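Local coordinates for mitochondrial enolase superfamily member 1 (Homo sapiens, PDB 4A35), which catalyses the magnesium-dependent dehydration of L-fuconate to 2-keto-3-deoxy-L-fuconate, a step in the breakdown of L-fucose, at residues A[40-45]-A[121-126]; A[200-205]-A[231-236]; A[283-288]-A[315-320]; A[361-366]-A[386-391]. All blocks are in the same frame, centred on the assembly; numbering follows the deposited sequence.

Interaction 1 (A[40-45]-A[121-126])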
loop_
_atom_site.group_PDB
_atom_site.type_symbol
_atom_site.label_atom_id
_atom_site.label_comp_id
_atom_site.label_asym_id
_atom_site.label_seq_id
_atom_site.Cartn_x
_atom_site.Cartn_y
_atom_site.Cartn_z
ATOM N N VAL A 40 -2.386 -10.433 -18.680
ATOM C CA VAL A 40 -2.493 -9.359 -19.647
ATOM C C VAL A 40 -1.877 -9.754 -20.982
ATOM O O VAL A 40 -0.738 -10.238 -21.012
ATOM C CB VAL A 40 -1.793 -8.080 -19.082
ATOM C CG1 VAL A 40 -1.837 -6.932 -20.108
ATOM C CG2 VAL A 40 -2.407 -7.654 -17.741
ATOM N N VAL A 41 -2.569 -9.429 -22.082
ATOM C CA VAL A 41 -2.024 -9.610 -23.424
ATOM C C VAL A 41 -2.192 -8.298 -24.203
ATOM O O VAL A 41 -3.293 -7.740 -24.306
ATOM C CB VAL A 41 -2.593 -10.831 -24.184
ATOM C CG1 VAL A 41 -1.977 -10.971 -25.592
ATOM C CG2 VAL A 41 -2.410 -12.113 -23.379
ATOM N N ILE A 42 -1.086 -7.804 -24.748
ATOM C CA ILE A 42 -1.146 -6.594 -25.582
ATOM C C ILE A 42 -0.702 -6.976 -26.983
ATOM O O ILE A 42 0.226 -7.793 -27.161
ATOM C CB ILE A 42 -0.347 -5.369 -25.033
ATOM C CG1 ILE A 42 1.176 -5.660 -24.991
ATOM C CG2 ILE A 42 -0.926 -4.897 -23.676
ATOM C CD1 ILE A 42 2.104 -4.416 -24.447
ATOM N N GLU A 43 -1.333 -6.327 -27.966
ATOM C CA GLU A 43 -1.025 -6.552 -29.362
ATOM C C GLU A 43 -0.637 -5.227 -30.010
ATOM O O GLU A 43 -1.004 -4.148 -29.513
ATOM C CB GLU A 43 -2.243 -7.178 -30.087
ATOM C CG GLU A 43 -2.579 -8.590 -29.636
ATOM C CD GLU A 43 -3.813 -9.213 -30.259
ATOM O OE1 GLU A 43 -4.088 -8.932 -31.447
ATOM O OE2 GLU A 43 -4.526 -9.957 -29.548
ATOM N N THR A 44 0.099 -5.309 -31.114
ATOM C CA THR A 44 0.470 -4.117 -31.871
ATOM C C THR A 44 -0.183 -4.204 -33.237
ATOM O O THR A 44 -0.681 -5.267 -33.618
ATOM C CB THR A 44 1.993 -3.972 -32.028
ATOM O OG1 THR A 44 2.442 -4.935 -32.983
ATOM C CG2 THR A 44 2.766 -4.062 -30.700
ATOM N N ASP A 45 -0.056 -3.149 -34.025
ATOM C CA ASP A 45 -0.556 -3.177 -35.393
ATOM C C ASP A 45 0.582 -3.603 -36.379
ATOM O O ASP A 45 0.456 -3.380 -37.583
ATOM C CB ASP A 45 -1.111 -1.792 -35.754
ATOM C CG ASP A 45 -0.097 -0.654 -35.743
ATOM O OD1 ASP A 45 1.095 -0.901 -35.367
ATOM O OD2 ASP A 45 -0.487 0.484 -36.076
ATOM N N ASN A 121 4.944 -5.643 -17.227
ATOM C CA ASN A 121 5.470 -6.965 -17.577
ATOM C C ASN A 121 5.148 -7.302 -19.029
ATOM O O ASN A 121 5.989 -7.863 -19.699
ATOM C CB ASN A 121 4.954 -8.096 -16.640
ATOM C CG ASN A 121 5.608 -8.033 -15.248
ATOM O OD1 ASN A 121 6.656 -7.405 -15.067
ATOM N ND2 ASN A 121 5.036 -8.706 -14.243
ATOM N N ALA A 122 3.892 -6.993 -19.498
ATOM C CA ALA A 122 3.489 -7.253 -20.874
ATOM C C ALA A 122 4.327 -6.374 -21.864
ATOM O O ALA A 122 4.748 -6.842 -22.923
ATOM C CB ALA A 122 1.973 -7.011 -21.026
ATOM N N VAL A 123 4.664 -5.138 -21.473
ATOM C CA VAL A 123 5.464 -4.274 -22.359
ATOM C C VAL A 123 6.919 -4.806 -22.461
ATOM O O VAL A 123 7.470 -4.867 -23.558
ATOM C CB VAL A 123 5.410 -2.784 -21.879
ATOM C CG1 VAL A 123 6.353 -1.903 -22.694
ATOM C CG2 VAL A 123 3.973 -2.223 -21.957
ATOM N N TRP A 124 7.525 -5.216 -21.318
ATOM C CA TRP A 124 8.905 -5.801 -21.318
ATOM C C TRP A 124 8.914 -7.088 -22.155
ATOM O O TRP A 124 9.830 -7.294 -22.948
ATOM C CB TRP A 124 9.374 -6.072 -19.889
ATOM C CG TRP A 124 9.886 -4.822 -19.235
ATOM C CD1 TRP A 124 9.193 -3.970 -18.413
ATOM C CD2 TRP A 124 11.174 -4.234 -19.433
ATOM N NE1 TRP A 124 9.964 -2.869 -18.118
ATOM C CE2 TRP A 124 11.223 -3.056 -18.646
ATOM C CE3 TRP A 124 12.335 -4.642 -20.131
ATOM C CZ2 TRP A 124 12.361 -2.244 -18.587
ATOM C CZ3 TRP A 124 13.495 -3.872 -20.010
ATOM C CH2 TRP A 124 13.499 -2.689 -19.247
ATOM N N ASP A 125 7.855 -7.914 -22.045
ATOM C CA ASP A 125 7.769 -9.162 -22.843
ATOM C C ASP A 125 7.742 -8.839 -24.329
ATOM O O ASP A 125 8.565 -9.366 -25.101
ATOM C CB ASP A 125 6.533 -9.983 -22.442
ATOM C CG ASP A 125 6.423 -11.308 -23.208
ATOM O OD1 ASP A 125 7.406 -12.125 -23.154
ATOM O OD2 ASP A 125 5.349 -11.555 -23.807
ATOM N N LEU A 126 6.892 -7.880 -24.703
ATOM C CA LEU A 126 6.760 -7.451 -26.085
ATOM C C LEU A 126 8.078 -6.892 -26.643
ATOM O O LEU A 126 8.513 -7.287 -27.743
ATOM C CB LEU A 126 5.646 -6.397 -26.159
ATOM C CG LEU A 126 5.383 -5.766 -27.535
ATOM C CD1 LEU A 126 5.074 -6.842 -28.626
ATOM C CD2 LEU A 126 4.237 -4.735 -27.428
#
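Ile42 and Leu126 meet through the way each leaves its backbone. In Ile42, CG1 stands between the backbone N and the carbonyl carbon (chi1 64°), and the extended chain beyond it carries CD1 out to the helix. In Leu126, CG is anti to the backbone N (chi1 178°), which brings its CD2 branch to the strand. The two methyls, Ile42 CD1 and Leu126 CD2, lie 3.7 Å apart. Ile42 CD1 also touches Val123 CG2 at 3.8 Å, so its tip fits between two helix side chains. Leu126 CD2 is shared. Its second partner is the methyl Thr44 CG2, also at 3.7 Å. Thr44 thus offers carbon to the helix, while its OG1 bonds to Ala46 N. Nearer the middle of strand 36-44, Val40 CG1 rests on Ala122 CB at 3.9 Å. Ala122 is small, and here the backbones come close, with CA atoms of Val40 and Ala122 6.5 Å apart. The strand and helix segments run at 47° to each other. Alternation puts Val40, Ile42 and Thr44 on the helix side, and Val41 and Glu43 on the other. Leu82 of helix 82-86 adds to the same apolar layer, against Val123 and Leu126. This is a helix packed on the middle strand of a three-stranded antiparallel sheet, as in the N-terminal domain of the mandelate racemase/muconate lactonizing enzymes.

Interaction 2 (A[200-205]-A[231-236])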
loop_
_atom_site.group_PDB
_atom_site.type_symbol
_atom_site.label_atom_id
_atom_site.label_comp_id
_atom_site.label_asym_id
_atom_site.label_seq_id
_atom_site.Cartn_x
_atom_site.Cartn_y
_atom_site.Cartn_z
ATOM N N TYR A 200 1.337 -30.983 6.521
ATOM C CA TYR A 200 1.879 -32.285 6.167
ATOM C C TYR A 200 2.070 -33.182 7.386
ATOM O O TYR A 200 2.646 -32.744 8.399
ATOM C CB TYR A 200 3.258 -32.139 5.480
ATOM C CG TYR A 200 3.295 -31.398 4.165
ATOM C CD1 TYR A 200 2.305 -31.598 3.195
ATOM C CD2 TYR A 200 4.377 -30.586 3.833
ATOM C CE1 TYR A 200 2.366 -30.949 1.958
ATOM C CE2 TYR A 200 4.453 -29.946 2.598
ATOM C CZ TYR A 200 3.444 -30.122 1.670
ATOM O OH TYR A 200 3.535 -29.496 0.457
ATOM N N SER A 201 1.669 -34.452 7.261
ATOM C CA SER A 201 1.972 -35.449 8.286
ATOM C C SER A 201 3.508 -35.665 8.307
ATOM O O SER A 201 4.197 -35.262 7.360
ATOM C CB SER A 201 1.253 -36.765 7.970
ATOM O OG SER A 201 1.846 -37.370 6.830
ATOM N N ASP A 202 4.034 -36.348 9.339
ATOM C CA ASP A 202 5.463 -36.692 9.424
ATOM C C ASP A 202 5.910 -37.486 8.200
ATOM O O ASP A 202 6.906 -37.148 7.562
ATOM C CB ASP A 202 5.725 -37.530 10.692
ATOM C CG ASP A 202 5.822 -36.752 11.992
ATOM O OD1 ASP A 202 5.411 -35.559 12.015
ATOM O OD2 ASP A 202 6.295 -37.335 12.993
ATOM N N ASP A 203 5.166 -38.557 7.881
ATOM C CA ASP A 203 5.429 -39.421 6.725
ATOM C C ASP A 203 5.450 -38.622 5.436
ATOM O O ASP A 203 6.405 -38.753 4.662
ATOM C CB ASP A 203 4.383 -40.538 6.652
ATOM C CG ASP A 203 4.589 -41.645 7.675
ATOM O OD1 ASP A 203 5.716 -41.750 8.225
ATOM O OD2 ASP A 203 3.644 -42.445 7.883
ATOM N N THR A 204 4.431 -37.780 5.208
ATOM C CA THR A 204 4.383 -36.957 3.984
ATOM C C THR A 204 5.632 -36.061 3.867
ATOM O O THR A 204 6.257 -35.959 2.798
ATOM C CB THR A 204 3.126 -36.085 3.976
ATOM O OG1 THR A 204 1.982 -36.920 3.860
ATOM C CG2 THR A 204 3.132 -35.083 2.838
ATOM N N LEU A 205 5.966 -35.389 4.979
ATOM C CA LEU A 205 7.109 -34.470 4.968
ATOM C C LEU A 205 8.420 -35.257 4.725
ATOM O O LEU A 205 9.268 -34.778 3.962
ATOM C CB LEU A 205 7.166 -33.675 6.272
ATOM C CG LEU A 205 8.313 -32.688 6.427
ATOM C CD1 LEU A 205 8.361 -31.701 5.282
ATOM C CD2 LEU A 205 8.212 -31.985 7.784
ATOM N N ASP A 231 6.207 -26.220 14.499
ATOM C CA ASP A 231 7.442 -25.759 13.865
ATOM C C ASP A 231 8.616 -26.621 14.311
ATOM O O ASP A 231 9.425 -27.017 13.489
ATOM C CB ASP A 231 7.718 -24.276 14.168
ATOM C CG ASP A 231 6.742 -23.295 13.555
ATOM O OD1 ASP A 231 6.032 -23.680 12.579
ATOM O OD2 ASP A 231 6.693 -22.127 14.030
ATOM N N MET A 232 8.684 -26.948 15.593
ATOM C CA MET A 232 9.763 -27.808 16.074
ATOM C C MET A 232 9.653 -29.215 15.487
ATOM O O MET A 232 10.674 -29.716 15.000
ATOM C CB MET A 232 9.809 -27.833 17.578
ATOM C CG MET A 232 10.813 -26.825 18.082
ATOM S SD MET A 232 10.510 -26.619 19.793
ATOM C CE MET A 232 11.056 -25.022 19.996
ATOM N N ARG A 233 8.425 -29.787 15.413
ATOM C CA ARG A 233 8.181 -31.101 14.798
ATOM C C ARG A 233 8.710 -31.137 13.334
ATOM O O ARG A 233 9.458 -32.048 12.983
ATOM C CB ARG A 233 6.663 -31.464 14.817
ATOM C CG ARG A 233 6.257 -32.640 13.870
ATOM C CD ARG A 233 4.753 -32.871 13.825
ATOM N NE ARG A 233 4.048 -31.973 12.898
ATOM C CZ ARG A 233 3.794 -32.231 11.610
ATOM N NH1 ARG A 233 4.216 -33.371 11.049
ATOM N NH2 ARG A 233 3.119 -31.352 10.871
ATOM N N ARG A 234 8.312 -30.157 12.495
ATOM C CA ARG A 234 8.675 -30.144 11.084
ATOM C C ARG A 234 10.149 -29.765 10.837
ATOM O O ARG A 234 10.763 -30.317 9.918
ATOM C CB ARG A 234 7.716 -29.260 10.261
ATOM C CG ARG A 234 6.274 -29.834 10.190
ATOM C CD ARG A 234 5.381 -28.980 9.301
ATOM N NE ARG A 234 5.200 -27.712 9.976
ATOM C CZ ARG A 234 5.691 -26.554 9.554
ATOM N NH1 ARG A 234 6.287 -26.470 8.362
ATOM N NH2 ARG A 234 5.575 -25.466 10.305
ATOM N N CYS A 235 10.713 -28.817 11.622
ATOM C CA CYS A 235 12.116 -28.426 11.474
ATOM C C CYS A 235 13.004 -29.602 11.874
ATOM O O CYS A 235 13.985 -29.860 11.191
ATOM C CB CYS A 235 12.429 -27.176 12.296
ATOM S SG CYS A 235 11.732 -25.666 11.603
ATOM N N GLN A 236 12.618 -30.352 12.918
ATOM C CA GLN A 236 13.362 -31.559 13.355
ATOM C C GLN A 236 13.417 -32.603 12.217
ATOM O O GLN A 236 14.499 -33.096 11.880
ATOM C CB GLN A 236 12.749 -32.187 14.615
ATOM C CG GLN A 236 13.640 -33.283 15.245
ATOM C CD GLN A 236 14.951 -32.715 15.735
ATOM O OE1 GLN A 236 14.988 -31.866 16.612
ATOM N NE2 GLN A 236 16.044 -33.100 15.124
#
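Arg233 lays its guanidinium almost in one plane with the carboxylate of Asp202; the two groups are only 8° apart. NH1 of Arg233 meets Asp202 OD1 at 2.7 Å in a fairly straight salt bridge. The same end of the guanidinium grips the carbonyl O of Tyr200 with NH1 and NH2. Arg233 NH2 lies 2.9 Å from Tyr200 O, and Arg233 NH1 3.1 Å from it with a more bent bond. A bend at chi3 (83°) turns the group to face these oxygens edge-on. Arg234 CG sits 3.6 Å above one face of the Arg233 guanidinium, near its rim. Arg233 NH2 has a further salt bridge to Asp230. An alanine in place of Arg233 would probably leave the Asp202 carboxylate without its charged mate and the Tyr200 carbonyl without these two donors. Beside this polar edge, Leu205 crosses Arg234 at about a right angle, with Leu205 CD2 3.7 Å from Arg234 CB. The Arg234 guanidinium turns to Asp231, Asp230 and the carbonyl of Lys223, the probable proton donor/acceptor. The contact joins the start of helix 202-214 to helix 228-242, successive outer helices of the (beta/alpha)7beta barrel, with strand 219-223 between them in sequence and touching Arg234 through Val222.

Interaction 3 (A[283-288]-A[315-320])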
loop_
_atom_site.group_PDB
_atom_site.type_symbol
_atom_site.label_atom_id
_atom_site.label_comp_id
_atom_site.label_asym_id
_atom_site.label_seq_id
_atom_site.Cartn_x
_atom_site.Cartn_y
_atom_site.Cartn_z
ATOM N N ASP A 283 5.742 -3.786 6.206
ATOM C CA ASP A 283 5.934 -2.312 6.324
ATOM C C ASP A 283 6.865 -1.915 7.473
ATOM O O ASP A 283 7.228 -0.733 7.596
ATOM C CB ASP A 283 4.581 -1.623 6.617
ATOM C CG ASP A 283 3.544 -1.777 5.533
ATOM O OD1 ASP A 283 3.887 -1.572 4.345
ATOM O OD2 ASP A 283 2.374 -2.042 5.873
ATOM N N ASP A 284 7.179 -2.862 8.377
ATOM C CA ASP A 284 7.886 -2.423 9.578
ATOM C C ASP A 284 9.392 -2.497 9.371
ATOM O O ASP A 284 10.028 -3.480 9.716
ATOM C CB ASP A 284 7.443 -3.265 10.768
ATOM C CG ASP A 284 7.700 -2.589 12.112
ATOM O OD1 ASP A 284 8.442 -1.525 12.142
ATOM O OD2 ASP A 284 7.180 -3.091 13.111
ATOM N N ILE A 285 9.947 -1.420 8.847
ATOM C CA ILE A 285 11.390 -1.270 8.607
ATOM C C ILE A 285 12.113 -1.314 9.946
ATOM O O ILE A 285 13.070 -2.082 10.103
ATOM C CB ILE A 285 11.688 0.061 7.858
ATOM C CG1 ILE A 285 11.052 0.050 6.438
ATOM C CG2 ILE A 285 13.189 0.385 7.809
ATOM C CD1 ILE A 285 10.282 1.394 6.141
ATOM N N LEU A 286 11.671 -0.449 10.909
ATOM C CA LEU A 286 12.325 -0.367 12.214
ATOM C C LEU A 286 12.208 -1.704 12.954
ATOM O O LEU A 286 13.174 -2.100 13.651
ATOM C CB LEU A 286 11.762 0.777 13.071
ATOM C CG LEU A 286 11.805 2.221 12.420
ATOM C CD1 LEU A 286 11.297 3.282 13.434
ATOM C CD2 LEU A 286 13.201 2.581 11.949
ATOM N N GLY A 287 11.078 -2.375 12.764
ATOM C CA GLY A 287 10.845 -3.689 13.361
ATOM C C GLY A 287 11.807 -4.757 12.876
ATOM O O GLY A 287 12.364 -5.531 13.677
ATOM N N HIS A 288 12.028 -4.799 11.550
ATOM C CA HIS A 288 12.974 -5.744 10.958
ATOM C C HIS A 288 14.385 -5.473 11.479
ATOM O O HIS A 288 15.083 -6.436 11.868
ATOM C CB HIS A 288 12.916 -5.726 9.421
ATOM C CG HIS A 288 11.828 -6.605 8.880
ATOM N ND1 HIS A 288 10.517 -6.171 8.812
ATOM C CD2 HIS A 288 11.890 -7.882 8.422
ATOM C CE1 HIS A 288 9.823 -7.187 8.293
ATOM N NE2 HIS A 288 10.600 -8.227 8.040
ATOM N N LYS A 315 14.500 1.040 0.146
ATOM C CA LYS A 315 15.528 2.029 0.460
ATOM C C LYS A 315 15.725 2.147 1.965
ATOM O O LYS A 315 16.850 2.087 2.444
ATOM C CB LYS A 315 15.196 3.408 -0.149
ATOM C CG LYS A 315 16.156 4.522 0.353
ATOM C CD LYS A 315 15.721 5.877 -0.147
ATOM C CE LYS A 315 14.541 6.486 0.649
ATOM N NZ LYS A 315 14.503 7.983 0.480
ATOM N N GLN A 316 14.640 2.242 2.708
ATOM C CA GLN A 316 14.722 2.403 4.180
ATOM C C GLN A 316 15.197 1.134 4.844
ATOM O O GLN A 316 15.959 1.227 5.804
ATOM C CB GLN A 316 13.378 2.850 4.756
ATOM C CG GLN A 316 13.013 4.297 4.248
ATOM C CD GLN A 316 11.578 4.527 4.664
ATOM O OE1 GLN A 316 11.347 5.046 5.746
ATOM N NE2 GLN A 316 10.616 4.042 3.854
ATOM N N LEU A 317 14.807 -0.056 4.309
ATOM C CA LEU A 317 15.335 -1.336 4.849
ATOM C C LEU A 317 16.875 -1.380 4.748
ATOM O O LEU A 317 17.554 -1.825 5.676
ATOM C CB LEU A 317 14.745 -2.550 4.072
ATOM C CG LEU A 317 13.241 -2.815 4.355
ATOM C CD1 LEU A 317 12.673 -3.815 3.296
ATOM C CD2 LEU A 317 13.028 -3.341 5.837
ATOM N N LEU A 318 17.414 -0.861 3.636
ATOM C CA LEU A 318 18.869 -0.801 3.404
ATOM C C LEU A 318 19.470 0.301 4.325
ATOM O O LEU A 318 20.496 0.077 4.946
ATOM C CB LEU A 318 19.155 -0.530 1.925
ATOM C CG LEU A 318 18.817 -1.741 0.983
ATOM C CD1 LEU A 318 18.803 -1.313 -0.465
ATOM C CD2 LEU A 318 19.801 -2.902 1.225
ATOM N N GLN A 319 18.834 1.481 4.377
ATOM C CA GLN A 319 19.301 2.612 5.226
ATOM C C GLN A 319 19.417 2.225 6.715
ATOM O O GLN A 319 20.426 2.547 7.348
ATOM C CB GLN A 319 18.392 3.813 5.095
ATOM C CG GLN A 319 18.609 4.544 3.789
ATOM C CD GLN A 319 17.603 5.653 3.608
ATOM O OE1 GLN A 319 16.406 5.473 3.824
ATOM N NE2 GLN A 319 18.093 6.848 3.286
ATOM N N ALA A 320 18.392 1.504 7.235
ATOM C CA ALA A 320 18.326 1.088 8.614
ATOM C C ALA A 320 19.127 -0.192 8.883
ATOM O O ALA A 320 19.095 -0.655 10.030
ATOM C CB ALA A 320 16.877 0.910 9.058
#
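Ile285 presses its methyl against a polar group: CD1 lies 3.5 Å from NE2 of the Gln316 amide. The two residues belong to successive outer helices of the enolase-type (beta/alpha)7beta barrel, 285-295 and 311-319. The Ile285 and Gln316 side chains cross at about a right angle. The amide is not idle. Gln316 NE2 bonds to Asp283 O of the second subunit, so the isoleucine backs a group used at the dimer interface. Lys315 forms a salt bridge with Asp284 of the second subunit, and Asp284 with Lys315 of that subunit. Ile285 chi2 is 133°, off the staggered positions, and puts CD1 beside the amide. Its other branch, CG2, is anti to the backbone N and reaches Ala320 CB at 3.9 Å. Leu317 lies alongside, its CD2 3.8 Å from Ile285 CA and touching His288 CB more loosely. An alanine at Ile285 would probably open a gap between the helices, leaving Ala320 CB without its CG2 partner and the Gln316 amide without the methyl beside it. Asp284 is the N-cap of helix 285-295. Its OD1 accepts from Gly287 N at 2.8 Å, approached from above the carboxylate plane. Its carbonyl O takes two bonds from His288. The backbone N and the ring ND1 come from opposite faces of the carbonyl plane, and His288 ND1 lies 2.9 Å from Asp284 O.

Interaction 4 (A[361-366]-A[386-391])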
loop_
_atom_site.group_PDB
_atom_site.type_symbol
_atom_site.label_atom_id
_atom_site.label_comp_id
_atom_site.label_asym_id
_atom_site.label_seq_id
_atom_site.Cartn_x
_atom_site.Cartn_y
_atom_site.Cartn_z
ATOM N N GLY A 361 3.910 -18.375 -12.124
ATOM C CA GLY A 361 4.894 -17.743 -13.004
ATOM C C GLY A 361 5.938 -16.832 -12.390
ATOM O O GLY A 361 6.756 -16.287 -13.136
ATOM N N LEU A 362 5.971 -16.643 -11.048
ATOM C CA LEU A 362 7.048 -15.786 -10.479
ATOM C C LEU A 362 8.462 -16.348 -10.801
ATOM O O LEU A 362 9.359 -15.553 -11.068
ATOM C CB LEU A 362 6.890 -15.651 -8.953
ATOM C CG LEU A 362 5.520 -15.072 -8.456
ATOM C CD1 LEU A 362 5.499 -14.991 -6.891
ATOM C CD2 LEU A 362 5.263 -13.640 -9.057
ATOM N N CYS A 363 8.650 -17.695 -10.765
ATOM C CA CYS A 363 9.951 -18.329 -11.139
ATOM C C CYS A 363 10.330 -17.901 -12.586
ATOM O O CYS A 363 11.480 -17.488 -12.843
ATOM C CB CYS A 363 9.868 -19.857 -11.043
ATOM S SG CYS A 363 9.519 -20.491 -9.383
ATOM N N GLU A 364 9.353 -18.063 -13.532
ATOM C CA GLU A 364 9.541 -17.768 -14.949
ATOM C C GLU A 364 10.032 -16.312 -15.166
ATOM O O GLU A 364 10.903 -16.102 -16.007
ATOM C CB GLU A 364 8.218 -17.974 -15.713
ATOM C CG GLU A 364 7.896 -19.435 -16.070
ATOM C CD GLU A 364 7.696 -20.423 -14.924
ATOM O OE1 GLU A 364 7.260 -20.002 -13.825
ATOM O OE2 GLU A 364 7.828 -21.642 -15.181
ATOM N N LEU A 365 9.559 -15.364 -14.360
ATOM C CA LEU A 365 9.961 -13.931 -14.561
ATOM C C LEU A 365 11.198 -13.576 -13.782
ATOM O O LEU A 365 12.132 -13.047 -14.347
ATOM C CB LEU A 365 8.827 -12.948 -14.135
ATOM C CG LEU A 365 7.690 -12.735 -15.133
ATOM C CD1 LEU A 365 6.963 -14.076 -15.453
ATOM C CD2 LEU A 365 6.691 -11.658 -14.612
ATOM N N VAL A 366 11.189 -13.836 -12.477
ATOM C CA VAL A 366 12.237 -13.351 -11.597
ATOM C C VAL A 366 13.645 -13.929 -11.955
ATOM O O VAL A 366 14.628 -13.236 -11.746
ATOM C CB VAL A 366 11.873 -13.506 -10.129
ATOM C CG1 VAL A 366 12.289 -14.861 -9.557
ATOM C CG2 VAL A 366 12.441 -12.321 -9.324
ATOM N N CYS A 386 18.183 -18.186 -5.609
ATOM C CA CYS A 386 16.844 -17.859 -6.077
ATOM C C CYS A 386 15.843 -18.878 -5.564
ATOM O O CYS A 386 16.082 -20.073 -5.691
ATOM C CB CYS A 386 16.810 -17.795 -7.598
ATOM S SG CYS A 386 15.276 -17.073 -8.229
ATOM N N GLU A 387 14.689 -18.433 -5.070
ATOM C CA GLU A 387 13.695 -19.406 -4.633
ATOM C C GLU A 387 13.152 -20.220 -5.830
ATOM O O GLU A 387 13.041 -19.701 -6.948
ATOM C CB GLU A 387 12.542 -18.697 -3.930
ATOM C CG GLU A 387 11.446 -19.606 -3.366
ATOM C CD GLU A 387 10.497 -18.887 -2.418
ATOM O OE1 GLU A 387 10.267 -17.664 -2.597
ATOM O OE2 GLU A 387 9.976 -19.558 -1.487
ATOM N N TYR A 388 12.771 -21.464 -5.570
ATOM C CA TYR A 388 12.092 -22.266 -6.570
ATOM C C TYR A 388 10.921 -23.043 -5.914
ATOM O O TYR A 388 11.071 -23.583 -4.823
ATOM C CB TYR A 388 13.057 -23.237 -7.293
ATOM C CG TYR A 388 12.354 -24.154 -8.285
ATOM C CD1 TYR A 388 11.997 -23.699 -9.557
ATOM C CD2 TYR A 388 11.919 -25.418 -7.902
ATOM C CE1 TYR A 388 11.324 -24.538 -10.463
ATOM C CE2 TYR A 388 11.230 -26.247 -8.783
ATOM C CZ TYR A 388 10.927 -25.801 -10.056
ATOM O OH TYR A 388 10.257 -26.644 -10.906
ATOM N N VAL A 389 9.775 -23.106 -6.596
ATOM C CA VAL A 389 8.634 -23.930 -6.160
ATOM C C VAL A 389 8.188 -24.735 -7.391
ATOM O O VAL A 389 8.242 -24.227 -8.513
ATOM C CB VAL A 389 7.471 -23.144 -5.466
ATOM C CG1 VAL A 389 6.544 -24.096 -4.697
ATOM C CG2 VAL A 389 8.020 -22.079 -4.501
ATOM N N ASP A 390 7.821 -25.996 -7.182
ATOM C CA ASP A 390 7.477 -26.947 -8.267
ATOM C C ASP A 390 6.028 -26.855 -8.841
ATOM O O ASP A 390 5.621 -27.759 -9.577
ATOM C CB ASP A 390 7.699 -28.408 -7.785
ATOM C CG ASP A 390 6.877 -28.826 -6.553
ATOM O OD1 ASP A 390 6.498 -27.932 -5.748
ATOM O OD2 ASP A 390 6.675 -30.054 -6.355
ATOM N N HIS A 391 5.325 -25.753 -8.547
ATOM C CA HIS A 391 3.939 -25.480 -8.957
ATOM C C HIS A 391 3.754 -24.901 -10.393
ATOM O O HIS A 391 4.427 -23.921 -10.726
ATOM C CB HIS A 391 3.327 -24.435 -7.973
ATOM C CG HIS A 391 2.716 -24.963 -6.703
ATOM N ND1 HIS A 391 3.495 -25.529 -5.690
ATOM C CD2 HIS A 391 1.437 -24.871 -6.267
ATOM C CE1 HIS A 391 2.658 -25.798 -4.706
ATOM N NE2 HIS A 391 1.406 -25.414 -5.005
HETATM O O HOH W 1 4.649 -21.218 -12.519
#
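Cys363 overlaps the ring of Tyr388 obliquely. Its SG lies 5.0 Å from the ring centroid, in a direction 46° off the ring normal. The ring atom nearest to Cys363 SG is Tyr388 CD1, at 4.1 Å. This is a sulfur-aromatic contact. SG is anti to the carbonyl carbon (chi1 -62°), and from there Cys363 SG also reaches the backbone of the other segment, 3.8 Å from Val389 N. One helical turn on, Val366 points CG1 at the sulfur of Cys386, with Val366 CG1 and Cys386 SG 3.9 Å apart. The helix and strand segments run nearly antiparallel, at 156°. Strand 386-388 pairs in parallel with strand 188-192, so helix 362-377 leads into the strand that closes the (beta/alpha)7beta barrel. Between Cys386 and Tyr388, the strand turns Glu387 into the active site, where it probably binds substrate. Its carboxylate is held by Lys221, Thr193 and the backbone N of Ala357, and its side chain is about 5 Å from a bound magnesium ion. Glu364 faces the far end of the second segment and bonds through OE2 to His393. A water lies between the two segments. It accepts from Gly361 N at 3.0 Å. The same water is 3.2 Å from Glu364 OE1 and also lies near His391 O.

Overall arrangement
Interaction 1 belongs to the N-terminal domain; interactions 2, 3 and 4 belong to the barrel. Interactions 1, 3 and 4 are buried, and only interaction 2 is partly buried. Interaction 4 is the most central, its centre about 8 Å from the centre of the chain, while the centre of interaction 2 lies farthest out, at about 27 Å. Interactions 2 and 3 each join successive barrel helices, but their chemistry differs. Interaction 2 depends on charge and carbonyl bonds, whereas interaction 3 is mainly apolar and lies at the dimer interface. Interactions 1 and 4 pair a helix with a strand, one through aliphatic methyls, the other largely through sulfur. These two touch across the domains, where Asn121 ND2 lies 3.4 Å from Leu365 CD2.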